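Local coordinates for protein BtGH115A (Bacteroides thetaiotaomicron, PDB 5BY3) that is a family GH115 4-O-methyl-alpha-glucuronidase with specificity for decorated arabinogalactans, a glycoside hydrolase from a human gut bacterium, at residues L22-P27 / K142-R147; Q26-A31 / L55-H60; D45-D50 / L121-L126. All blocks are in the same frame, centred on the assembly; numbering follows the deposited sequence.

Contact 1. Residues L22-P27 / K142-R147; sequences LQSGQP and KKETFR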
ATOM      1  N   LEU A  22      24.838 -27.714  -1.378  1.00 47.89           N
ATOM      2  CA  LEU A  22      23.697 -28.606  -1.197  1.00 44.98           C
ATOM      3  C   LEU A  22      23.349 -29.240  -2.545  1.00 44.26           C
ATOM      4  O   LEU A  22      22.933 -28.531  -3.458  1.00 46.78           O
ATOM      5  CB  LEU A  22      22.491 -27.823  -0.714  1.00 41.88           C
ATOM      6  CG  LEU A  22      22.285 -27.450   0.752  1.00 45.63           C
ATOM      7  CD1 LEU A  22      20.817 -27.114   0.900  1.00 41.36           C
ATOM      8  CD2 LEU A  22      22.679 -28.538   1.738  1.00 39.57           C
ATOM      9  N   GLN A  23      23.541 -30.549  -2.684  1.00 44.15           N
ATOM     10  CA  GLN A  23      23.268 -31.249  -3.964  1.00 50.07           C
ATOM     11  C   GLN A  23      21.772 -31.598  -3.999  1.00 43.87           C
ATOM     12  O   GLN A  23      21.243 -32.058  -3.005  1.00 41.14           O
ATOM     13  CB  GLN A  23      24.195 -32.497  -4.113  1.00 53.50           C
ATOM     14  CG  GLN A  23      23.732 -33.630  -5.045  1.00 55.34           C
ATOM     15  CD  GLN A  23      23.595 -33.211  -6.511  1.00 64.41           C
ATOM     16  OE1 GLN A  23      24.532 -32.639  -7.109  1.00 72.77           O
ATOM     17  NE2 GLN A  23      22.426 -33.497  -7.105  1.00 58.27           N
ATOM     18  N   SER A  24      21.087 -31.374  -5.123  1.00 43.05           N
ATOM     19  CA  SER A  24      19.646 -31.743  -5.197  1.00 46.87           C
ATOM     20  C   SER A  24      19.416 -33.253  -5.071  1.00 44.66           C
ATOM     21  O   SER A  24      20.310 -34.029  -5.323  1.00 45.95           O
ATOM     22  CB  SER A  24      18.951 -31.183  -6.456  1.00 45.82           C
ATOM     23  OG  SER A  24      19.135 -31.988  -7.600  1.00 52.93           O
ATOM     24  N   GLY A  25      18.208 -33.658  -4.711  1.00 49.49           N
ATOM     25  CA  GLY A  25      17.886 -35.070  -4.543  1.00 47.47           C
ATOM     26  C   GLY A  25      18.318 -35.626  -3.194  1.00 50.81           C
ATOM     27  O   GLY A  25      17.867 -36.708  -2.821  1.00 54.62           O
ATOM     28  N   GLN A  26      19.160 -34.881  -2.465  1.00 45.45           N
ATOM     29  CA  GLN A  26      19.782 -35.331  -1.210  1.00 50.03           C
ATOM     30  C   GLN A  26      19.202 -34.637   0.024  1.00 52.60           C
ATOM     31  O   GLN A  26      18.907 -33.439  -0.051  1.00 55.33           O
ATOM     32  CB  GLN A  26      21.297 -35.071  -1.233  1.00 50.50           C
ATOM     33  CG  GLN A  26      22.108 -36.259  -1.694  1.00 52.33           C
ATOM     34  CD  GLN A  26      23.544 -35.927  -2.007  1.00 53.72           C
ATOM     35  OE1 GLN A  26      24.185 -35.123  -1.311  1.00 53.58           O
ATOM     36  NE2 GLN A  26      24.078 -36.569  -3.057  1.00 51.32           N
ATOM     37  N   PRO A  27      19.081 -35.360   1.168  1.00 48.63           N
ATOM     38  CA  PRO A  27      18.545 -34.714   2.354  1.00 51.23           C
ATOM     39  C   PRO A  27      19.553 -33.733   2.957  1.00 51.98           C
ATOM     40  O   PRO A  27      20.735 -33.710   2.561  1.00 44.35           O
ATOM     41  CB  PRO A  27      18.286 -35.890   3.329  1.00 52.02           C
ATOM     42  CG  PRO A  27      18.672 -37.136   2.612  1.00 48.99           C
ATOM     43  CD  PRO A  27      19.571 -36.713   1.493  1.00 52.25           C
ATOM     44  N   LYS A 142      13.204 -25.476 -10.080  1.00 48.58           N
ATOM     45  CA  LYS A 142      14.016 -26.477  -9.421  1.00 51.82           C
ATOM     46  C   LYS A 142      15.469 -26.159  -9.691  1.00 48.51           C
ATOM     47  O   LYS A 142      15.795 -25.558 -10.708  1.00 47.73           O
ATOM     48  CB  LYS A 142      13.661 -27.873  -9.893  1.00 51.24           C
ATOM     49  CG  LYS A 142      12.279 -28.328  -9.444  1.00 56.61           C
ATOM     50  CD  LYS A 142      11.582 -29.085 -10.565  1.00 61.03           C
ATOM     51  CE  LYS A 142      11.924 -30.560 -10.548  1.00 56.76           C
ATOM     52  NZ  LYS A 142      10.879 -31.216  -9.723  1.00 61.74           N
ATOM     53  N   LYS A 143      16.333 -26.537  -8.760  1.00 44.54           N
ATOM     54  CA  LYS A 143      17.758 -26.367  -8.961  1.00 45.42           C
ATOM     55  C   LYS A 143      18.506 -27.658  -8.847  1.00 42.36           C
ATOM     56  O   LYS A 143      18.136 -28.544  -8.077  1.00 43.12           O
ATOM     57  CB  LYS A 143      18.322 -25.338  -7.990  1.00 50.17           C
ATOM     58  CG  LYS A 143      18.250 -23.937  -8.559  1.00 54.05           C
ATOM     59  CD  LYS A 143      17.987 -22.920  -7.486  1.00 57.58           C
ATOM     60  CE  LYS A 143      19.239 -22.567  -6.742  1.00 50.90           C
ATOM     61  NZ  LYS A 143      19.184 -21.101  -6.866  1.00 54.54           N
ATOM     62  N   GLU A 144      19.563 -27.761  -9.628  1.00 44.43           N
ATOM     63  CA  GLU A 144      20.452 -28.898  -9.549  1.00 46.96           C
ATOM     64  C   GLU A 144      21.353 -28.870  -8.334  1.00 46.33           C
ATOM     65  O   GLU A 144      21.489 -29.893  -7.675  1.00 52.27           O
ATOM     66  CB  GLU A 144      21.277 -29.023 -10.822  1.00 52.62           C
ATOM     67  CG  GLU A 144      20.762 -30.125 -11.725  1.00 71.67           C
ATOM     68  CD  GLU A 144      20.795 -31.518 -11.072  1.00 77.67           C
ATOM     69  OE1 GLU A 144      21.852 -31.907 -10.504  1.00 69.42           O
ATOM     70  OE2 GLU A 144      19.753 -32.223 -11.135  1.00 83.89           O
ATOM     71  N   THR A 145      22.003 -27.728  -8.077  1.00 46.28           N
ATOM     72  CA  THR A 145      22.778 -27.495  -6.843  1.00 46.49           C
ATOM     73  C   THR A 145      22.551 -26.069  -6.343  1.00 47.80           C
ATOM     74  O   THR A 145      22.215 -25.157  -7.111  1.00 49.79           O
ATOM     75  CB  THR A 145      24.299 -27.656  -7.021  1.00 47.20           C
ATOM     76  OG1 THR A 145      24.717 -26.809  -8.083  1.00 53.45           O
ATOM     77  CG2 THR A 145      24.711 -29.104  -7.344  1.00 46.19           C
ATOM     78  N   PHE A 146      22.716 -25.909  -5.035  1.00 46.89           N
ATOM     79  CA  PHE A 146      22.776 -24.624  -4.388  1.00 47.78           C
ATOM     80  C   PHE A 146      24.119 -24.488  -3.680  1.00 47.15           C
ATOM     81  O   PHE A 146      24.429 -25.294  -2.806  1.00 41.93           O
ATOM     82  CB  PHE A 146      21.635 -24.463  -3.398  1.00 45.43           C
ATOM     83  CG  PHE A 146      21.696 -23.182  -2.634  1.00 50.79           C
ATOM     84  CD1 PHE A 146      21.527 -21.957  -3.290  1.00 50.43           C
ATOM     85  CD2 PHE A 146      21.939 -23.188  -1.261  1.00 47.82           C
ATOM     86  CE1 PHE A 146      21.597 -20.755  -2.581  1.00 50.61           C
ATOM     87  CE2 PHE A 146      22.009 -21.999  -0.562  1.00 48.02           C
ATOM     88  CZ  PHE A 146      21.842 -20.785  -1.222  1.00 50.17           C
ATOM     89  N   ARG A 147      24.862 -23.435  -4.041  1.00 53.72           N
ATOM     90  CA  ARG A 147      26.275 -23.240  -3.683  1.00 56.64           C
ATOM     91  C   ARG A 147      26.534 -21.802  -3.263  1.00 59.47           C
ATOM     92  O   ARG A 147      26.471 -20.891  -4.091  1.00 62.90           O
ATOM     93  CB  ARG A 147      27.136 -23.552  -4.900  1.00 58.96           C
ATOM     94  CG  ARG A 147      28.620 -23.659  -4.626  1.00 70.10           C
ATOM     95  CD  ARG A 147      29.397 -22.774  -5.587  1.00 79.98           C
ATOM     96  NE  ARG A 147      29.121 -23.062  -7.009  1.00 84.12           N
ATOM     97  CZ  ARG A 147      29.144 -22.147  -7.985  1.00 80.21           C
ATOM     98  NH1 ARG A 147      29.404 -20.872  -7.699  1.00 68.97           N
ATOM     99  NH2 ARG A 147      28.902 -22.499  -9.249  1.00 70.39           N
TER
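Leu22 N gives to Phe146 O at 2.8 Å, and Phe146 N gives to Leu22 O at 3.1 Å. These two bonds make Leu22 and Phe146 the hydrogen-bonded pair of a short two-stranded antiparallel sheet, strand 20-23 against strand 145-148, at the N-terminal end of the modelled chain. Gln23 and Thr145 make the next, non-hydrogen-bonded pair. Ser24 N then gives to Glu144 O at 3.0 Å and carries the pairing past the strand end. This bond is bent, with an N-H...O angle of 151°. The two faces of the sheet differ. Leu22 and Phe146 point to the buried one, where Leu22 CB lies 4.4 Å from Phe146 CB. Leu22 goes on to Leu51 and Leu55 of helix 38-55, and Phe146 packs on Phe20 and Leu127. Gln23 and Thr145 occupy the more exposed face. There Gln23 OE1 lies 3.5 Å from Thr145 CG2. The Gln23 chain leaves with CG anti to the backbone N (chi1 157°) and bends at chi2. The Gln23 and Glu144 side chains lie side by side, amide and carboxylate planes turned 45° apart. The amide also turns back to its own chain, where Gln23 NE2 gives to Ser24 O at 2.8 Å, which helps to hold the amide's rotation. Ser24 and Gly25 are the two central residues of a type II beta turn from Gln23 to Gln26. Gly25 has positive phi there, where a CB would be jammed against the preceding carbonyl O. Ser24 itself sits close to the partner segment, its CB 3.2 Å from Lys143 O.

Contact 2. Residues Q26-A31 / L55-H60; sequences QPVAIA and LSATAH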
ATOM      1  N   GLN A  26      19.160 -34.881  -2.465  1.00 45.45           N
ATOM      2  CA  GLN A  26      19.782 -35.331  -1.210  1.00 50.03           C
ATOM      3  C   GLN A  26      19.202 -34.637   0.024  1.00 52.60           C
ATOM      4  O   GLN A  26      18.907 -33.439  -0.051  1.00 55.33           O
ATOM      5  CB  GLN A  26      21.297 -35.071  -1.233  1.00 50.50           C
ATOM      6  CG  GLN A  26      22.108 -36.259  -1.694  1.00 52.33           C
ATOM      7  CD  GLN A  26      23.544 -35.927  -2.007  1.00 53.72           C
ATOM      8  OE1 GLN A  26      24.185 -35.123  -1.311  1.00 53.58           O
ATOM      9  NE2 GLN A  26      24.078 -36.569  -3.057  1.00 51.32           N
ATOM     10  N   PRO A  27      19.081 -35.360   1.168  1.00 48.63           N
ATOM     11  CA  PRO A  27      18.545 -34.714   2.354  1.00 51.23           C
ATOM     12  C   PRO A  27      19.553 -33.733   2.957  1.00 51.98           C
ATOM     13  O   PRO A  27      20.735 -33.710   2.561  1.00 44.35           O
ATOM     14  CB  PRO A  27      18.286 -35.890   3.329  1.00 52.02           C
ATOM     15  CG  PRO A  27      18.672 -37.136   2.612  1.00 48.99           C
ATOM     16  CD  PRO A  27      19.571 -36.713   1.493  1.00 52.25           C
ATOM     17  N   VAL A  28      19.088 -32.939   3.914  1.00 50.75           N
ATOM     18  CA  VAL A  28      19.951 -31.961   4.562  1.00 50.81           C
ATOM     19  C   VAL A  28      19.602 -31.853   6.036  1.00 47.34           C
ATOM     20  O   VAL A  28      18.415 -31.775   6.372  1.00 42.31           O
ATOM     21  CB  VAL A  28      19.881 -30.584   3.854  1.00 54.28           C
ATOM     22  CG1 VAL A  28      18.443 -30.101   3.690  1.00 49.35           C
ATOM     23  CG2 VAL A  28      20.736 -29.548   4.581  1.00 50.10           C
ATOM     24  N   ALA A  29      20.633 -31.867   6.893  1.00 44.38           N
ATOM     25  CA  ALA A  29      20.442 -31.792   8.361  1.00 46.13           C
ATOM     26  C   ALA A  29      20.502 -30.348   8.869  1.00 50.96           C
ATOM     27  O   ALA A  29      21.423 -29.561   8.528  1.00 40.68           O
ATOM     28  CB  ALA A  29      21.467 -32.650   9.110  1.00 48.11           C
ATOM     29  N   ILE A  30      19.515 -30.011   9.692  1.00 50.47           N
ATOM     30  CA  ILE A  30      19.393 -28.676  10.208  1.00 52.08           C
ATOM     31  C   ILE A  30      19.421 -28.680  11.742  1.00 48.77           C
ATOM     32  O   ILE A  30      18.610 -29.330  12.361  1.00 48.29           O
ATOM     33  CB  ILE A  30      18.164 -27.938   9.617  1.00 53.04           C
ATOM     34  CG1 ILE A  30      18.127 -28.083   8.058  1.00 53.33           C
ATOM     35  CG2 ILE A  30      18.229 -26.480  10.051  1.00 53.79           C
ATOM     36  CD1 ILE A  30      17.079 -27.273   7.289  1.00 46.83           C
ATOM     37  N   ALA A  31      20.380 -27.952  12.321  1.00 49.01           N
ATOM     38  CA  ALA A  31      20.597 -27.859  13.765  1.00 52.70           C
ATOM     39  C   ALA A  31      19.859 -26.652  14.361  1.00 59.47           C
ATOM     40  O   ALA A  31      20.107 -25.509  13.965  1.00 63.88           O
ATOM     41  CB  ALA A  31      22.085 -27.752  14.031  1.00 46.73           C
ATOM     42  N   LEU A  55      14.898 -28.107  -4.391  1.00 39.35           N
ATOM     43  CA  LEU A  55      16.038 -29.020  -4.425  1.00 40.91           C
ATOM     44  C   LEU A  55      15.708 -30.510  -4.259  1.00 40.33           C
ATOM     45  O   LEU A  55      16.603 -31.331  -4.332  1.00 40.92           O
ATOM     46  CB  LEU A  55      17.096 -28.619  -3.387  1.00 39.72           C
ATOM     47  CG  LEU A  55      18.008 -27.433  -3.669  1.00 44.31           C
ATOM     48  CD1 LEU A  55      18.841 -27.189  -2.428  1.00 42.16           C
ATOM     49  CD2 LEU A  55      18.945 -27.677  -4.847  1.00 48.56           C
ATOM     50  N   SER A  56      14.449 -30.878  -4.033  1.00 42.23           N
ATOM     51  CA  SER A  56      14.095 -32.304  -3.807  1.00 47.73           C
ATOM     52  C   SER A  56      14.892 -32.852  -2.598  1.00 49.01           C
ATOM     53  O   SER A  56      15.340 -34.004  -2.584  1.00 52.46           O
ATOM     54  CB  SER A  56      14.310 -33.144  -5.075  1.00 42.88           C
ATOM     55  OG  SER A  56      13.628 -32.547  -6.159  1.00 53.72           O
ATOM     56  N   ALA A  57      15.062 -31.979  -1.605  1.00 48.90           N
ATOM     57  CA  ALA A  57      15.934 -32.202  -0.469  1.00 53.08           C
ATOM     58  C   ALA A  57      15.114 -32.202   0.811  1.00 53.04           C
ATOM     59  O   ALA A  57      14.478 -31.199   1.147  1.00 49.90           O
ATOM     60  CB  ALA A  57      17.021 -31.134  -0.427  1.00 48.72           C
ATOM     61  N   THR A  58      15.104 -33.342   1.502  1.00 55.04           N
ATOM     62  CA  THR A  58      14.312 -33.482   2.737  1.00 54.15           C
ATOM     63  C   THR A  58      15.133 -33.013   3.932  1.00 53.55           C
ATOM     64  O   THR A  58      16.221 -33.533   4.194  1.00 59.43           O
ATOM     65  CB  THR A  58      13.834 -34.923   2.944  1.00 53.89           C
ATOM     66  OG1 THR A  58      13.267 -35.402   1.720  1.00 52.83           O
ATOM     67  CG2 THR A  58      12.797 -35.033   4.100  1.00 46.50           C
ATOM     68  N   ALA A  59      14.606 -32.008   4.623  1.00 48.27           N
ATOM     69  CA  ALA A  59      15.247 -31.421   5.784  1.00 51.40           C
ATOM     70  C   ALA A  59      15.021 -32.272   7.040  1.00 52.74           C
ATOM     71  O   ALA A  59      13.890 -32.700   7.317  1.00 52.07           O
ATOM     72  CB  ALA A  59      14.718 -30.018   5.985  1.00 50.56           C
ATOM     73  N   HIS A  60      16.103 -32.533   7.764  1.00 54.58           N
ATOM     74  CA  HIS A  60      16.087 -33.339   8.994  1.00 62.15           C
ATOM     75  C   HIS A  60      16.521 -32.430  10.140  1.00 65.59           C
ATOM     76  O   HIS A  60      17.679 -31.986  10.185  1.00 62.75           O
ATOM     77  CB  HIS A  60      17.053 -34.548   8.905  1.00 66.69           C
ATOM     78  CG  HIS A  60      16.741 -35.524   7.802  1.00 78.90           C
ATOM     79  ND1 HIS A  60      17.630 -36.509   7.415  1.00 81.11           N
ATOM     80  CD2 HIS A  60      15.645 -35.677   7.011  1.00 77.46           C
ATOM     81  CE1 HIS A  60      17.097 -37.226   6.438  1.00 79.79           C
ATOM     82  NE2 HIS A  60      15.895 -36.738   6.172  1.00 78.92           N
TER
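A right-handed beta-alpha-beta crossover, strand 28-31, helix 38-55 and strand 59-62, closes here, where its two parallel strands meet. Strand 59-62 is the outermost strand on this side of a six-stranded mixed sheet. Three backbone bonds stitch the pair in parallel register. Val28 N gives to Thr58 O at 2.9 Å, from above the carbonyl plane. His60 N then gives to Val28 O at 2.8 Å, and Ile30 N gives to His60 O at 2.7 Å, nearly straight at 172°. Val28 thus bonds to both neighbours of Ala59, Thr58 and His60, as parallel strands require. Val28, Ile30 and Ala59 share the face that helix 38-55 covers. Ile30 CG1 stands anti to the carbonyl carbon (chi1 -49°), and the extended chi2 (-173°) carries Ile30 CD1 to Ala59 CB at 3.8 Å. Leu51 of the helix lies against both Val28 and Ile30, and Ser48 against Ala59. Ala29 and His60 lie on the other face, where His60 is exposed. The imidazole runs side by side with the Pro27 ring, both pointing the same way, and the touch is oblique. Ser56, the first residue after the helix, has positive phi, and the chain runs on through Ala57 and Thr58 into strand 59-62. Thr58 OG1 is hydrogen-bonded back to Gln52 OE1 of that helix. On the exposed face the nearest approach of the two rings is His60 CE1 to Pro27 CB, 3.6 Å.

Contact 3. Residues D45-D50 / L121-L126; sequences DLLSRD and LEISRL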
ATOM      1  N   ASP A  45       9.882 -24.895   9.093  1.00 48.91           N
ATOM      2  CA  ASP A  45       8.915 -25.651   8.283  1.00 53.78           C
ATOM      3  C   ASP A  45       8.802 -25.082   6.859  1.00 51.09           C
ATOM      4  O   ASP A  45       8.849 -25.840   5.863  1.00 54.10           O
ATOM      5  CB  ASP A  45       7.531 -25.708   8.960  1.00 54.85           C
ATOM      6  CG  ASP A  45       7.474 -26.664  10.154  1.00 59.98           C
ATOM      7  OD1 ASP A  45       8.480 -27.335  10.492  1.00 63.90           O
ATOM      8  OD2 ASP A  45       6.393 -26.752  10.767  1.00 65.48           O
ATOM      9  N   LEU A  46       8.696 -23.752   6.776  1.00 46.97           N
ATOM     10  CA  LEU A  46       8.581 -23.055   5.509  1.00 45.81           C
ATOM     11  C   LEU A  46       9.813 -23.270   4.656  1.00 44.28           C
ATOM     12  O   LEU A  46       9.682 -23.457   3.471  1.00 47.87           O
ATOM     13  CB  LEU A  46       8.379 -21.559   5.709  1.00 48.53           C
ATOM     14  CG  LEU A  46       6.962 -21.018   5.646  1.00 52.54           C
ATOM     15  CD1 LEU A  46       7.008 -19.499   5.762  1.00 46.97           C
ATOM     16  CD2 LEU A  46       6.239 -21.475   4.377  1.00 49.52           C
ATOM     17  N   LEU A  47      10.999 -23.274   5.260  1.00 41.83           N
ATOM     18  CA  LEU A  47      12.231 -23.506   4.489  1.00 41.79           C
ATOM     19  C   LEU A  47      12.302 -24.934   3.955  1.00 42.07           C
ATOM     20  O   LEU A  47      12.734 -25.170   2.819  1.00 45.18           O
ATOM     21  CB  LEU A  47      13.489 -23.148   5.294  1.00 36.37           C
ATOM     22  CG  LEU A  47      14.848 -23.389   4.641  1.00 38.62           C
ATOM     23  CD1 LEU A  47      15.165 -22.442   3.504  1.00 38.65           C
ATOM     24  CD2 LEU A  47      15.939 -23.277   5.672  1.00 42.53           C
ATOM     25  N   SER A  48      11.870 -25.869   4.784  1.00 36.69           N
ATOM     26  CA  SER A  48      11.930 -27.278   4.471  1.00 39.93           C
ATOM     27  C   SER A  48      11.043 -27.519   3.298  1.00 41.38           C
ATOM     28  O   SER A  48      11.433 -28.214   2.353  1.00 46.21           O
ATOM     29  CB  SER A  48      11.446 -28.119   5.649  1.00 38.93           C
ATOM     30  OG  SER A  48      12.188 -27.753   6.766  1.00 46.08           O
ATOM     31  N   ARG A  49       9.851 -26.931   3.367  1.00 42.28           N
ATOM     32  CA  ARG A  49       8.928 -26.929   2.234  1.00 45.52           C
ATOM     33  C   ARG A  49       9.616 -26.453   0.929  1.00 43.61           C
ATOM     34  O   ARG A  49       9.422 -27.049  -0.122  1.00 46.07           O
ATOM     35  CB  ARG A  49       7.716 -26.082   2.589  1.00 45.79           C
ATOM     36  CG  ARG A  49       6.599 -26.161   1.587  1.00 52.72           C
ATOM     37  CD  ARG A  49       5.348 -25.614   2.229  1.00 57.29           C
ATOM     38  NE  ARG A  49       5.042 -24.282   1.752  1.00 57.64           N
ATOM     39  CZ  ARG A  49       4.132 -23.482   2.301  1.00 62.72           C
ATOM     40  NH1 ARG A  49       3.443 -23.853   3.376  1.00 60.82           N
ATOM     41  NH2 ARG A  49       3.915 -22.289   1.770  1.00 69.97           N
ATOM     42  N   ASP A  50      10.455 -25.418   1.040  1.00 43.14           N
ATOM     43  CA  ASP A  50      11.157 -24.823  -0.094  1.00 46.10           C
ATOM     44  C   ASP A  50      12.361 -25.632  -0.496  1.00 43.88           C
ATOM     45  O   ASP A  50      12.612 -25.772  -1.677  1.00 49.79           O
ATOM     46  CB  ASP A  50      11.536 -23.358   0.196  1.00 46.72           C
ATOM     47  CG  ASP A  50      10.323 -22.502   0.532  1.00 52.53           C
ATOM     48  OD1 ASP A  50       9.162 -22.930   0.238  1.00 54.44           O
ATOM     49  OD2 ASP A  50      10.525 -21.414   1.123  1.00 56.57           O
ATOM     50  N   LEU A 121      14.375 -17.525   6.355  1.00 46.92           N
ATOM     51  CA  LEU A 121      13.605 -17.155   5.178  1.00 44.96           C
ATOM     52  C   LEU A 121      14.411 -16.407   4.133  1.00 43.31           C
ATOM     53  O   LEU A 121      13.980 -16.282   3.015  1.00 53.43           O
ATOM     54  CB  LEU A 121      12.351 -16.388   5.591  1.00 43.17           C
ATOM     55  CG  LEU A 121      11.320 -17.327   6.269  1.00 44.84           C
ATOM     56  CD1 LEU A 121      10.126 -16.581   6.810  1.00 42.52           C
ATOM     57  CD2 LEU A 121      10.825 -18.442   5.363  1.00 40.74           C
ATOM     58  N   GLU A 122      15.603 -15.952   4.484  1.00 45.75           N
ATOM     59  CA  GLU A 122      16.514 -15.340   3.522  1.00 43.35           C
ATOM     60  C   GLU A 122      17.098 -16.418   2.631  1.00 44.56           C
ATOM     61  O   GLU A 122      17.392 -16.183   1.441  1.00 47.47           O
ATOM     62  CB  GLU A 122      17.644 -14.609   4.261  1.00 43.52           C
ATOM     63  CG  GLU A 122      18.677 -13.890   3.412  1.00 49.25           C
ATOM     64  CD  GLU A 122      18.093 -12.956   2.353  1.00 55.59           C
ATOM     65  OE1 GLU A 122      17.124 -12.186   2.623  1.00 65.27           O
ATOM     66  OE2 GLU A 122      18.651 -12.981   1.236  1.00 59.18           O
ATOM     67  N   ILE A 123      17.278 -17.593   3.226  1.00 41.45           N
ATOM     68  CA  ILE A 123      17.861 -18.749   2.551  1.00 44.48           C
ATOM     69  C   ILE A 123      16.841 -19.198   1.541  1.00 43.15           C
ATOM     70  O   ILE A 123      17.197 -19.570   0.435  1.00 39.31           O
ATOM     71  CB  ILE A 123      18.180 -19.884   3.539  1.00 46.61           C
ATOM     72  CG1 ILE A 123      19.202 -19.371   4.567  1.00 44.77           C
ATOM     73  CG2 ILE A 123      18.636 -21.160   2.812  1.00 42.09           C
ATOM     74  CD1 ILE A 123      19.619 -20.427   5.563  1.00 53.03           C
ATOM     75  N   SER A 124      15.566 -19.077   1.920  1.00 46.43           N
ATOM     76  CA  SER A 124      14.469 -19.401   1.041  1.00 42.72           C
ATOM     77  C   SER A 124      14.395 -18.433  -0.177  1.00 47.66           C
ATOM     78  O   SER A 124      14.191 -18.889  -1.311  1.00 51.05           O
ATOM     79  CB  SER A 124      13.207 -19.517   1.866  1.00 41.31           C
ATOM     80  OG  SER A 124      12.089 -19.103   1.123  1.00 55.41           O
ATOM     81  N   ARG A 125      14.610 -17.132   0.043  1.00 44.74           N
ATOM     82  CA  ARG A 125      14.779 -16.151  -1.061  1.00 48.57           C
ATOM     83  C   ARG A 125      15.963 -16.465  -1.999  1.00 48.67           C
ATOM     84  O   ARG A 125      15.837 -16.326  -3.232  1.00 46.15           O
ATOM     85  CB  ARG A 125      14.890 -14.701  -0.534  1.00 48.50           C
ATOM     86  CG  ARG A 125      13.556 -14.100  -0.083  1.00 46.84           C
ATOM     87  CD  ARG A 125      13.706 -13.011   0.992  1.00 48.31           C
ATOM     88  NE  ARG A 125      12.472 -12.216   1.147  1.00 59.96           N
ATOM     89  CZ  ARG A 125      12.040 -11.254   0.304  1.00 62.19           C
ATOM     90  NH1 ARG A 125      12.729 -10.887  -0.790  1.00 56.41           N
ATOM     91  NH2 ARG A 125      10.896 -10.634   0.562  1.00 58.05           N
ATOM     92  N   LEU A 126      17.096 -16.871  -1.404  1.00 44.47           N
ATOM     93  CA  LEU A 126      18.321 -17.270  -2.113  1.00 39.18           C
ATOM     94  C   LEU A 126      18.094 -18.507  -3.019  1.00 42.95           C
ATOM     95  O   LEU A 126      18.729 -18.684  -4.056  1.00 43.41           O
ATOM     96  CB  LEU A 126      19.413 -17.600  -1.081  1.00 36.68           C
ATOM     97  CG  LEU A 126      20.057 -16.441  -0.319  1.00 38.56           C
ATOM     98  CD1 LEU A 126      21.048 -16.977   0.659  1.00 34.00           C
ATOM     99  CD2 LEU A 126      20.747 -15.443  -1.242  1.00 35.99           C
TER
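One polar bond joins helix 38-55 to helix 113-126: Ser124 OG gives its proton to Asp50 OD2 at 2.8 Å. The hydroxyl meets the carboxylate on the anti side of OD2, 25° out of its plane. Asp50 CG stands anti to the carbonyl carbon (chi1 -58°), and the carboxylate reaches Ser124 from there. Arg205 of helix 193-205 forms a salt bridge to the same OD2, so two groups grip this buried oxygen. That charge would probably favour an ionised Asp50. An alanine in place of Asp50 would probably leave Ser124 OG without this acceptor and the Arg205 guanidinium without this carboxylate. On helix 38-55 the apolar contacts come from the turn before Asp50. Leu47 CD1 comes to Ile123 CG2 at 3.8 Å. The same methyl group, Leu47 CD1, lies 3.7 Å from Ser124 N. Leu46 crosses Leu121, with Leu46 CB 4.0 Å from Leu121 CD2. Beyond the pair, Ile123 rests on Leu106 and Val108 of strand 106-110, and Leu121 on Leu204 of helix 193-205. The short segments run nearly parallel, their axes 9.3 Å apart at closest approach with a crossing angle of 19°. Such near-parallel packing of neighbouring helices against one side of a mainly parallel sheet is typical of alpha/beta folds.

All three contacts lie in the same N-terminal alpha/beta region, their centres about 25 to 37 Å from the centre of the chain. Contact 3 is fully buried and rests on side chains: leucine and isoleucine side chains plus one hydroxyl-to-carboxylate hydrogen bond. Contacts 1 and 2 are partly buried, each with an exposed face, and are held chiefly by backbone bonds, antiparallel in the first and parallel in the second. Helix 38-55 ties them together. It carries one side of contact 3, crosses between the strands of contact 2, and covers the buried face of contact 1. Contacts 1 and 2 share Gln26 and Pro27, and Gly25 N probably bonds to Leu55 O.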